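Long-range contact in particle-associated lyase (Acinetobacter bacteriophage AP22, PDB 4Y9V), which probably serves the phage as a trimeric tailspike that binds and degrades the capsular polysaccharide of Acinetobacter baumannii by lyase action: residues S462-W473 and N496-Y507. Sequence-based numbering, arbitrary orientation.
Sequences SCDFDALRHWAW and NTKDTANPYLIY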
loop_
_atom_site.group_PDB
_atom_site.type_symbol
_atom_site.label_atom_id
_atom_site.label_comp_id
_atom_site.label_asym_id
_atom_site.label_seq_id
_atom_site.Cartn_x
_atom_site.Cartn_y
_atom_site.Cartn_z
ATOM N N SER A 462 -11.050 5.676 -13.740
ATOM C CA SER A 462 -12.272 6.333 -14.160
ATOM C C SER A 462 -12.036 7.829 -14.322
ATOM O O SER A 462 -11.140 8.433 -13.723
ATOM C CB SER A 462 -13.397 6.111 -13.170
ATOM O OG SER A 462 -13.115 6.745 -11.912
ATOM N N CYS A 463 -12.869 8.452 -15.153
ATOM C CA CYS A 463 -12.803 9.874 -15.404
ATOM C C CYS A 463 -14.215 10.363 -15.630
ATOM O O CYS A 463 -14.912 9.846 -16.518
ATOM C CB CYS A 463 -11.958 10.122 -16.678
ATOM S SG CYS A 463 -11.971 11.825 -17.275
ATOM N N ASP A 464 -14.645 11.365 -14.847
ATOM C CA ASP A 464 -16.016 11.902 -14.943
ATOM C C ASP A 464 -16.094 13.206 -15.734
ATOM O O ASP A 464 -17.081 13.918 -15.654
ATOM C CB ASP A 464 -16.735 12.021 -13.630
ATOM C CG ASP A 464 -16.253 13.159 -12.779
ATOM O OD1 ASP A 464 -15.155 13.651 -13.055
ATOM O OD2 ASP A 464 -17.033 13.577 -11.899
ATOM N N PHE A 465 -15.080 13.482 -16.555
ATOM C CA PHE A 465 -15.113 14.700 -17.375
ATOM C C PHE A 465 -16.285 14.676 -18.330
ATOM O O PHE A 465 -16.613 13.652 -18.942
ATOM C CB PHE A 465 -13.843 14.819 -18.186
ATOM C CG PHE A 465 -12.535 15.066 -17.421
ATOM C CD1 PHE A 465 -12.494 15.193 -16.041
ATOM C CD2 PHE A 465 -11.386 15.184 -18.142
ATOM C CE1 PHE A 465 -11.270 15.436 -15.417
ATOM C CE2 PHE A 465 -10.159 15.432 -17.524
ATOM C CZ PHE A 465 -10.119 15.560 -16.153
ATOM N N ASP A 466 -16.859 15.851 -18.557
ATOM C CA ASP A 466 -17.886 15.977 -19.614
ATOM C C ASP A 466 -17.286 15.910 -21.006
ATOM O O ASP A 466 -17.980 15.533 -21.967
ATOM C CB ASP A 466 -18.681 17.258 -19.366
ATOM C CG ASP A 466 -19.303 17.215 -18.006
ATOM O OD1 ASP A 466 -20.091 16.278 -17.732
ATOM O OD2 ASP A 466 -18.948 18.057 -17.134
ATOM N N ALA A 467 -16.028 16.307 -21.151
ATOM C CA ALA A 467 -15.316 16.257 -22.423
ATOM C C ALA A 467 -13.861 15.918 -22.143
ATOM O O ALA A 467 -13.316 16.324 -21.105
ATOM C CB ALA A 467 -15.429 17.580 -23.165
ATOM N N LEU A 468 -13.252 15.180 -23.044
ATOM C CA LEU A 468 -11.841 14.794 -22.958
ATOM C C LEU A 468 -11.337 14.609 -24.356
ATOM O O LEU A 468 -11.940 13.875 -25.138
ATOM C CB LEU A 468 -11.722 13.487 -22.141
ATOM C CG LEU A 468 -10.287 12.945 -22.011
ATOM C CD1 LEU A 468 -9.389 13.863 -21.221
ATOM C CD2 LEU A 468 -10.314 11.544 -21.372
ATOM N N ARG A 469 -10.194 15.233 -24.698
ATOM C CA ARG A 469 -9.627 15.038 -26.017
ATOM C C ARG A 469 -8.844 13.736 -26.120
ATOM O O ARG A 469 -8.992 13.021 -27.123
ATOM C CB ARG A 469 -8.734 16.218 -26.432
ATOM C CG ARG A 469 -8.269 16.152 -27.849
ATOM C CD ARG A 469 -7.203 17.231 -28.238
ATOM N NE ARG A 469 -5.780 16.752 -27.895
ATOM C CZ ARG A 469 -4.787 17.313 -28.542
ATOM N NH1 ARG A 469 -4.544 18.316 -29.478
ATOM N NH2 ARG A 469 -3.610 16.745 -28.147
ATOM N N HIS A 470 -7.990 13.432 -25.149
ATOM C CA HIS A 470 -7.158 12.232 -25.250
ATOM C C HIS A 470 -6.797 11.686 -23.880
ATOM O O HIS A 470 -6.614 12.432 -22.917
ATOM C CB HIS A 470 -5.894 12.453 -26.072
ATOM C CG HIS A 470 -4.857 13.356 -25.464
ATOM N ND1 HIS A 470 -4.767 14.683 -25.783
ATOM C CD2 HIS A 470 -3.891 13.067 -24.560
ATOM C CE1 HIS A 470 -3.738 15.156 -25.052
ATOM N NE2 HIS A 470 -3.197 14.223 -24.311
ATOM N N TRP A 471 -6.599 10.361 -23.857
ATOM C CA TRP A 471 -5.968 9.693 -22.723
ATOM C C TRP A 471 -4.444 9.794 -22.794
ATOM O O TRP A 471 -3.821 10.136 -21.784
ATOM C CB TRP A 471 -6.443 8.235 -22.615
ATOM C CG TRP A 471 -7.817 8.126 -22.000
ATOM C CD1 TRP A 471 -9.024 8.122 -22.639
ATOM C CD2 TRP A 471 -8.084 8.041 -20.611
ATOM N NE1 TRP A 471 -10.042 8.021 -21.707
ATOM C CE2 TRP A 471 -9.497 7.966 -20.446
ATOM C CE3 TRP A 471 -7.275 7.986 -19.463
ATOM C CZ2 TRP A 471 -10.100 7.862 -19.199
ATOM C CZ3 TRP A 471 -7.888 7.866 -18.217
ATOM C CH2 TRP A 471 -9.286 7.808 -18.090
ATOM N N ALA A 472 -3.825 9.478 -23.930
ATOM C CA ALA A 472 -2.375 9.514 -24.064
ATOM C C ALA A 472 -1.952 10.229 -25.346
ATOM O O ALA A 472 -2.514 9.978 -26.411
ATOM C CB ALA A 472 -1.798 8.095 -24.092
ATOM N N TRP A 473 -0.902 11.050 -25.223
ATOM C CA TRP A 473 -0.283 11.684 -26.394
ATOM C C TRP A 473 1.187 11.931 -26.079
ATOM O O TRP A 473 1.516 12.352 -24.969
ATOM C CB TRP A 473 -0.966 12.993 -26.736
ATOM C CG TRP A 473 -0.513 13.601 -28.030
ATOM C CD1 TRP A 473 -0.252 12.973 -29.216
ATOM C CD2 TRP A 473 -0.315 15.004 -28.275
ATOM N NE1 TRP A 473 0.102 13.883 -30.177
ATOM C CE2 TRP A 473 0.075 15.138 -29.639
ATOM C CE3 TRP A 473 -0.414 16.160 -27.488
ATOM C CZ2 TRP A 473 0.339 16.388 -30.208
ATOM C CZ3 TRP A 473 -0.150 17.388 -28.047
ATOM C CH2 TRP A 473 0.243 17.490 -29.401
ATOM N N ASN A 496 -14.633 6.357 -19.132
ATOM C CA ASN A 496 -15.224 7.700 -19.130
ATOM C C ASN A 496 -16.687 7.524 -18.705
ATOM O O ASN A 496 -17.478 6.899 -19.410
ATOM C CB ASN A 496 -15.148 8.370 -20.491
ATOM C CG ASN A 496 -13.785 8.982 -20.709
ATOM O OD1 ASN A 496 -13.618 10.190 -20.200
ATOM N ND2 ASN A 496 -12.875 8.365 -21.286
ATOM N N THR A 497 -17.038 8.070 -17.542
ATOM C CA THR A 497 -18.362 7.853 -16.994
ATOM C C THR A 497 -19.452 8.675 -17.679
ATOM O O THR A 497 -20.632 8.334 -17.516
ATOM C CB THR A 497 -18.369 8.056 -15.480
ATOM O OG1 THR A 497 -18.160 9.455 -15.256
ATOM C CG2 THR A 497 -17.340 7.190 -14.790
ATOM N N LYS A 498 -19.107 9.710 -18.407
ATOM C CA LYS A 498 -20.089 10.597 -19.025
ATOM C C LYS A 498 -20.328 10.221 -20.470
ATOM O O LYS A 498 -19.391 9.976 -21.234
ATOM C CB LYS A 498 -19.628 12.046 -18.956
ATOM C CG LYS A 498 -19.445 12.609 -17.561
ATOM C CD LYS A 498 -20.766 12.795 -16.813
ATOM C CE LYS A 498 -20.581 13.341 -15.419
ATOM N NZ LYS A 498 -19.803 14.571 -15.286
ATOM N N ASP A 499 -21.603 10.256 -20.873
ATOM C CA ASP A 499 -21.948 9.873 -22.228
ATOM C C ASP A 499 -21.585 10.920 -23.266
ATOM O O ASP A 499 -21.644 10.637 -24.447
ATOM C CB ASP A 499 -23.398 9.434 -22.324
ATOM C CG ASP A 499 -24.465 10.505 -22.139
ATOM O OD1 ASP A 499 -24.118 11.687 -22.227
ATOM O OD2 ASP A 499 -25.623 10.077 -21.904
ATOM N N THR A 500 -21.202 12.129 -22.849
ATOM C CA THR A 500 -20.735 13.153 -23.749
ATOM C C THR A 500 -19.253 13.044 -24.066
ATOM O O THR A 500 -18.762 13.705 -24.987
ATOM C CB THR A 500 -21.016 14.517 -23.134
ATOM O OG1 THR A 500 -20.498 14.563 -21.794
ATOM C CG2 THR A 500 -22.512 14.824 -23.050
ATOM N N ALA A 501 -18.490 12.283 -23.242
ATOM C CA ALA A 501 -17.049 12.205 -23.474
ATOM C C ALA A 501 -16.763 11.327 -24.681
ATOM O O ALA A 501 -17.332 10.240 -24.806
ATOM C CB ALA A 501 -16.388 11.668 -22.207
ATOM N N ASN A 502 -15.855 11.784 -25.519
ATOM C CA ASN A 502 -15.523 11.111 -26.787
ATOM C C ASN A 502 -14.027 11.222 -27.070
ATOM O O ASN A 502 -13.651 11.869 -28.055
ATOM C CB ASN A 502 -16.364 11.730 -27.891
ATOM C CG ASN A 502 -16.221 11.172 -29.275
ATOM O OD1 ASN A 502 -16.026 9.912 -29.448
ATOM N ND2 ASN A 502 -16.343 12.003 -30.243
ATOM N N PRO A 503 -13.195 10.652 -26.205
ATOM C CA PRO A 503 -11.757 10.890 -26.325
ATOM C C PRO A 503 -11.110 9.956 -27.294
ATOM O O PRO A 503 -11.553 8.827 -27.540
ATOM C CB PRO A 503 -11.272 10.547 -24.924
ATOM C CG PRO A 503 -12.174 9.391 -24.498
ATOM C CD PRO A 503 -13.535 9.798 -25.089
ATOM N N TYR A 504 -9.916 10.375 -27.794
ATOM C CA TYR A 504 -8.960 9.439 -28.321
ATOM C C TYR A 504 -8.327 8.652 -27.163
ATOM O O TYR A 504 -7.891 9.228 -26.168
ATOM C CB TYR A 504 -7.837 10.160 -29.069
ATOM C CG TYR A 504 -8.258 10.732 -30.392
ATOM C CD1 TYR A 504 -8.244 9.919 -31.536
ATOM C CD2 TYR A 504 -8.713 12.026 -30.513
ATOM C CE1 TYR A 504 -8.647 10.407 -32.742
ATOM C CE2 TYR A 504 -9.105 12.541 -31.748
ATOM C CZ TYR A 504 -9.056 11.685 -32.856
ATOM O OH TYR A 504 -9.458 12.227 -34.065
ATOM N N LEU A 505 -8.192 7.345 -27.354
ATOM C CA LEU A 505 -7.364 6.535 -26.447
ATOM C C LEU A 505 -5.917 6.997 -26.552
ATOM O O LEU A 505 -5.234 7.244 -25.570
ATOM C CB LEU A 505 -7.567 5.071 -26.771
ATOM C CG LEU A 505 -8.995 4.556 -26.509
ATOM C CD1 LEU A 505 -9.250 3.256 -27.232
ATOM C CD2 LEU A 505 -9.240 4.375 -25.017
ATOM N N ILE A 506 -5.447 7.097 -27.813
ATOM C CA ILE A 506 -4.109 7.581 -28.158
ATOM C C ILE A 506 -4.310 8.611 -29.257
ATOM O O ILE A 506 -4.933 8.303 -30.279
ATOM C CB ILE A 506 -3.181 6.432 -28.619
ATOM C CG1 ILE A 506 -3.088 5.352 -27.550
ATOM C CG2 ILE A 506 -1.835 7.003 -29.013
ATOM C CD1 ILE A 506 -2.245 4.165 -27.973
ATOM N N TYR A 507 -3.849 9.833 -29.041
ATOM C CA TYR A 507 -4.046 10.888 -30.022
ATOM C C TYR A 507 -3.102 10.659 -31.206
ATOM O O TYR A 507 -1.900 10.468 -31.001
ATOM C CB TYR A 507 -3.817 12.268 -29.382
ATOM C CG TYR A 507 -4.297 13.343 -30.307
ATOM C CD1 TYR A 507 -5.621 13.739 -30.254
ATOM C CD2 TYR A 507 -3.489 13.892 -31.304
ATOM C CE1 TYR A 507 -6.130 14.700 -31.097
ATOM C CE2 TYR A 507 -4.000 14.804 -32.191
ATOM C CZ TYR A 507 -5.309 15.195 -32.096
ATOM O OH TYR A 507 -5.791 16.170 -32.982
HETATM O O HOH W 1 -16.140 10.966 -18.739
HETATM O O HOH W 2 -17.747 16.171 -13.324
HETATM O O HOH W 3 -21.834 15.710 -19.708
HETATM O O HOH W 4 -19.561 17.766 -14.581
HETATM O O HOH W 5 -14.916 14.486 -25.405
HETATM O O HOH W 6 -11.286 13.752 -28.913
#
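The guanidinium of Arg469 lies flat on one face of the Tyr507 ring, the planes only 13° apart and CZ 4.0 Å from the ring centroid, a stacked cation-pi pair. In the conformer given, NE also donates, in the plane of both groups, a hydrogen bond of 3.1 Å to ND1 of His470, which helps to orient the guanidinium; His470 NE2 is hydrogen-bonded to Thr438 OG1. Trp473 meets the same tyrosine differently: the edge of Tyr507 points at the face of its five-membered ring, a T-shaped pair, and NH2 of Arg469 also lies over that indole face. Tyr507, with CG anti to the backbone N (chi1 -168°), turns its ring toward segment 462-473, where it meets both side chains.

The two segments lie side by side on successive coils of the right-handed parallel beta-helix of the pectin lyase-like fold. Parallel bridges join Cys463 to Asn496 and, after a register shift of one, His470 to Tyr504 and Ala472 to Ile506. Inside, Leu468 CD2 packs on Pro503 CB (3.8 Å) and over one face of the Trp471 indole, whose edge receives Pro503 CG.

At the intervening turns, Lys498, its chain bent at chi2 and again at chi4 (53°), delivers NZ to Asp464 O at 2.8 Å and, from above the carboxylate plane, to Asp466 OD1 at 3.0 Å, a salt bridge. Thr500 OG1 donates to Asp466 O (2.7 Å) on a lone pair.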